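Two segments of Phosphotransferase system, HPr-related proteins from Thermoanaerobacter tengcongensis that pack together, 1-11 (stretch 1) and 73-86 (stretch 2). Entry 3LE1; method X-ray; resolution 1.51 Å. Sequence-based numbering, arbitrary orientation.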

# COMPACT_ATOMS: atom_id res chain seq x y z
N MET A 1 5.87 15.20 2.91
CA MET A 1 5.72 13.96 2.16
C MET A 1 6.66 12.91 2.69
O MET A 1 7.80 13.19 2.97
CB MET A 1 5.93 14.22 0.67
CG MET A 1 5.89 13.01 -0.22
N LYS A 2 6.18 11.69 2.79
CA LYS A 2 6.98 10.53 3.14
C LYS A 2 6.82 9.45 2.07
O LYS A 2 5.70 9.15 1.64
CB LYS A 2 6.59 10.00 4.52
CG LYS A 2 7.18 8.63 4.84
CD LYS A 2 8.62 8.73 5.31
CE LYS A 2 9.19 7.33 5.52
NZ LYS A 2 10.52 7.38 6.22
N GLU A 3 7.94 8.91 1.61
CA GLU A 3 7.96 7.86 0.59
C GLU A 3 8.89 6.70 0.94
O GLU A 3 9.93 6.89 1.57
CB GLU A 3 8.36 8.45 -0.76
CG GLU A 3 7.57 9.68 -1.14
CD GLU A 3 8.02 10.32 -2.43
OE1 GLU A 3 7.82 11.54 -2.58
OE2 GLU A 3 8.58 9.60 -3.29
N VAL A 4 8.50 5.49 0.53
CA VAL A 4 9.33 4.29 0.72
C VAL A 4 9.14 3.33 -0.46
O VAL A 4 8.06 3.25 -1.02
CB VAL A 4 8.96 3.52 2.00
CG1 VAL A 4 9.10 4.41 3.22
CG2 VAL A 4 7.54 2.99 1.91
N THR A 5 10.20 2.64 -0.84
CA THR A 5 10.10 1.62 -1.87
C THR A 5 10.17 0.26 -1.18
O THR A 5 11.01 0.02 -0.31
CB THR A 5 11.21 1.77 -2.92
OG1 THR A 5 11.16 3.10 -3.44
CG2 THR A 5 11.01 0.80 -4.05
N ILE A 6 9.25 -0.63 -1.54
CA ILE A 6 9.12 -1.90 -0.85
C ILE A 6 8.67 -3.01 -1.79
O ILE A 6 7.91 -2.78 -2.73
CB ILE A 6 8.15 -1.77 0.34
CG1 ILE A 6 8.19 -3.03 1.22
CG2 ILE A 6 6.74 -1.52 -0.15
CD1 ILE A 6 7.59 -2.82 2.60
N GLU A 7 9.14 -4.23 -1.52
CA GLU A 7 8.77 -5.41 -2.30
C GLU A 7 7.57 -6.12 -1.66
O GLU A 7 7.51 -6.29 -0.44
CB GLU A 7 9.96 -6.37 -2.42
N ILE A 8 6.61 -6.52 -2.50
CA ILE A 8 5.45 -7.27 -2.03
C ILE A 8 5.80 -8.75 -2.02
O ILE A 8 6.21 -9.30 -3.05
CB ILE A 8 4.22 -7.03 -2.93
CG1 ILE A 8 3.84 -5.54 -2.95
CG2 ILE A 8 3.05 -7.87 -2.47
CD1 ILE A 8 3.75 -4.90 -1.57
N LYS A 9 5.64 -9.39 -0.87
CA LYS A 9 6.17 -10.75 -0.66
C LYS A 9 5.13 -11.85 -0.76
O LYS A 9 5.47 -12.99 -1.06
CB LYS A 9 6.85 -10.86 0.71
CG LYS A 9 8.12 -10.03 0.87
N ASN A 10 3.87 -11.53 -0.48
CA ASN A 10 2.86 -12.57 -0.35
C ASN A 10 2.28 -13.06 -1.66
O ASN A 10 2.17 -12.32 -2.64
CB ASN A 10 1.73 -12.13 0.58
CG ASN A 10 1.06 -10.87 0.11
OD1 ASN A 10 1.70 -9.83 -0.02
ND2 ASN A 10 -0.23 -10.96 -0.18
N LYS A 11 1.74 -14.28 -1.63
CA LYS A 11 1.37 -15.01 -2.81
C LYS A 11 0.42 -14.25 -3.65
O LYS A 11 0.48 -14.31 -4.84
CB LYS A 11 0.63 -16.30 -2.43
CG LYS A 11 1.38 -17.23 -1.66
CD LYS A 11 2.68 -17.38 -2.23
N ALA A 73 1.50 6.53 8.82
CA ALA A 73 0.67 5.89 7.82
C ALA A 73 1.55 4.99 6.95
O ALA A 73 1.24 3.80 6.73
CB ALA A 73 -0.04 6.93 6.97
N ILE A 74 2.67 5.53 6.47
CA ILE A 74 3.57 4.73 5.65
C ILE A 74 4.13 3.56 6.47
O ILE A 74 4.16 2.43 6.01
CB ILE A 74 4.69 5.59 5.03
CG1 ILE A 74 4.10 6.55 3.98
CG2 ILE A 74 5.77 4.71 4.41
CD1 ILE A 74 3.42 5.82 2.82
N LYS A 75 4.53 3.84 7.71
CA LYS A 75 5.09 2.78 8.55
C LYS A 75 4.08 1.64 8.75
O LYS A 75 4.44 0.46 8.72
CB LYS A 75 5.51 3.33 9.90
CG LYS A 75 5.96 2.24 10.85
CD LYS A 75 6.83 2.78 11.94
N ALA A 76 2.82 2.00 8.94
CA ALA A 76 1.78 1.00 9.16
C ALA A 76 1.64 0.08 7.95
O ALA A 76 1.42 -1.14 8.07
CB ALA A 76 0.46 1.68 9.47
N LEU A 77 1.76 0.66 6.77
CA LEU A 77 1.67 -0.11 5.53
C LEU A 77 2.91 -0.97 5.31
O LEU A 77 2.82 -2.14 4.89
CB LEU A 77 1.44 0.83 4.35
CG LEU A 77 0.05 1.48 4.40
CD1 LEU A 77 -0.06 2.64 3.42
CD2 LEU A 77 -1.08 0.46 4.17
N VAL A 78 4.07 -0.40 5.60
CA VAL A 78 5.33 -1.12 5.50
C VAL A 78 5.30 -2.36 6.38
O VAL A 78 5.63 -3.46 5.94
CB VAL A 78 6.52 -0.23 5.91
CG1 VAL A 78 7.76 -1.07 6.23
CG2 VAL A 78 6.81 0.79 4.83
N ASP A 79 4.89 -2.15 7.63
CA ASP A 79 4.74 -3.24 8.60
C ASP A 79 3.72 -4.28 8.15
O ASP A 79 3.93 -5.47 8.33
CB ASP A 79 4.37 -2.67 9.98
CG ASP A 79 5.50 -1.85 10.59
OD1 ASP A 79 6.63 -1.87 10.06
OD2 ASP A 79 5.27 -1.18 11.62
N LEU A 80 2.61 -3.84 7.56
CA LEU A 80 1.61 -4.80 7.09
C LEU A 80 2.20 -5.67 5.99
O LEU A 80 2.05 -6.89 5.99
CB LEU A 80 0.37 -4.06 6.58
CG LEU A 80 -0.92 -4.82 6.29
CD1 LEU A 80 -1.50 -5.44 7.56
CD2 LEU A 80 -1.93 -3.90 5.65
N ILE A 81 2.89 -5.04 5.05
CA ILE A 81 3.52 -5.77 3.95
C ILE A 81 4.62 -6.73 4.42
O ILE A 81 4.66 -7.89 4.00
CB ILE A 81 4.05 -4.80 2.87
CG1 ILE A 81 2.87 -4.21 2.09
CG2 ILE A 81 5.02 -5.50 1.93
CD1 ILE A 81 3.19 -2.92 1.33
N GLU A 82 5.50 -6.26 5.29
CA GLU A 82 6.64 -7.07 5.74
C GLU A 82 6.20 -8.30 6.54
O GLU A 82 6.87 -9.33 6.51
CB GLU A 82 7.62 -6.22 6.55
CG GLU A 82 8.33 -5.15 5.73
CD GLU A 82 9.14 -5.73 4.57
OE1 GLU A 82 9.50 -6.93 4.61
OE2 GLU A 82 9.43 -4.97 3.61
N SER A 83 5.07 -8.18 7.23
CA SER A 83 4.54 -9.29 8.02
C SER A 83 3.68 -10.21 7.15
O SER A 83 3.06 -11.16 7.66
CB SER A 83 3.69 -8.75 9.17
OG SER A 83 2.41 -8.35 8.71
N LYS A 84 3.65 -9.93 5.86
CA LYS A 84 2.78 -10.64 4.92
C LYS A 84 1.32 -10.58 5.35
O LYS A 84 0.59 -11.57 5.28
CB LYS A 84 3.21 -12.09 4.73
CG LYS A 84 4.56 -12.23 4.07
CD LYS A 84 4.94 -13.69 3.89
CE LYS A 84 6.44 -13.86 4.02
NZ LYS A 84 7.16 -12.91 3.13
N PHE A 85 0.91 -9.41 5.82
CA PHE A 85 -0.48 -9.17 6.18
C PHE A 85 -0.90 -10.04 7.37
O PHE A 85 -1.98 -10.61 7.38
CB PHE A 85 -1.38 -9.35 4.95
CG PHE A 85 -1.08 -8.37 3.85
CD1 PHE A 85 -1.67 -7.12 3.85
CD2 PHE A 85 -0.17 -8.68 2.84
CE1 PHE A 85 -1.38 -6.19 2.85
CE2 PHE A 85 0.11 -7.76 1.83
CZ PHE A 85 -0.48 -6.52 1.85
N GLY A 86 -0.03 -10.10 8.37
CA GLY A 86 -0.34 -10.79 9.61
C GLY A 86 -0.12 -12.29 9.53
O GLY A 86 0.12 -12.93 10.56
O HOH W 1 4.10 -8.74 1.48

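The helix of stretch 2 lies over the strand of stretch 1, and the two run in nearly the same direction, 16° apart. Their axes come within 9.1 Å. The contact is mainly apolar and buries 624 Å², both sides summed. No direct hydrogen bond joins the modelled atoms of the two stretches.

Ile-74 points toward the strand. Its CG2 lies 3.5 Å from CG2 of Val-4, and its CG1 lies 3.8 Å from CG of Lys-2. The aliphatic part of Lys-2 thus extends the apolar surface.

One helical turn later comes Val-78. Its CG2 is 3.7 Å from CG2 of Val-4, and its CG1 is 4.0 Å from CD1 of Ile-6. Lys-2, Val-4 and Ile-6 are alternate residues of the strand, and all three point toward the helix, while Glu-3 points away.

Ile-81 continues the apolar row. Its CG2 lies 3.8 Å from Ile-6 CD1, and its CD1 lies 3.6 Å from Ile-8 CD1. Ile-6 is buried, as befits a branched apolar residue between strand and helix. The carbonyl of Ile-81 also serves the contact. A water donates to Ile-81 O at 2.7 Å and to Asn-10 OD1 at 3.0 Å, and accepts from Lys-9 N at 2.9 Å. It bridges the end of the helix to the loop after the strand.

Glu-82 starts away from the strand, but its end bends back. Its OE2 comes within 3.0 Å of Ile-6 CD1, a short contact between a carboxylate oxygen and a methyl, not a hydrogen bond.

The helix closes with a Schellman motif. Lys-84 takes positive phi, and its N bonds to Ile-81 O at 2.9 Å. Its CA-to-CB bond points sideways, but the long side chain reaches across to stretch 1, bringing NZ to 3.2 Å from Lys-9 CB. Phe-85 then presents its ring edge to Asn-10, with CE2 3.2 Å from OD1. Both Phe-85 and Asn-10 are buried.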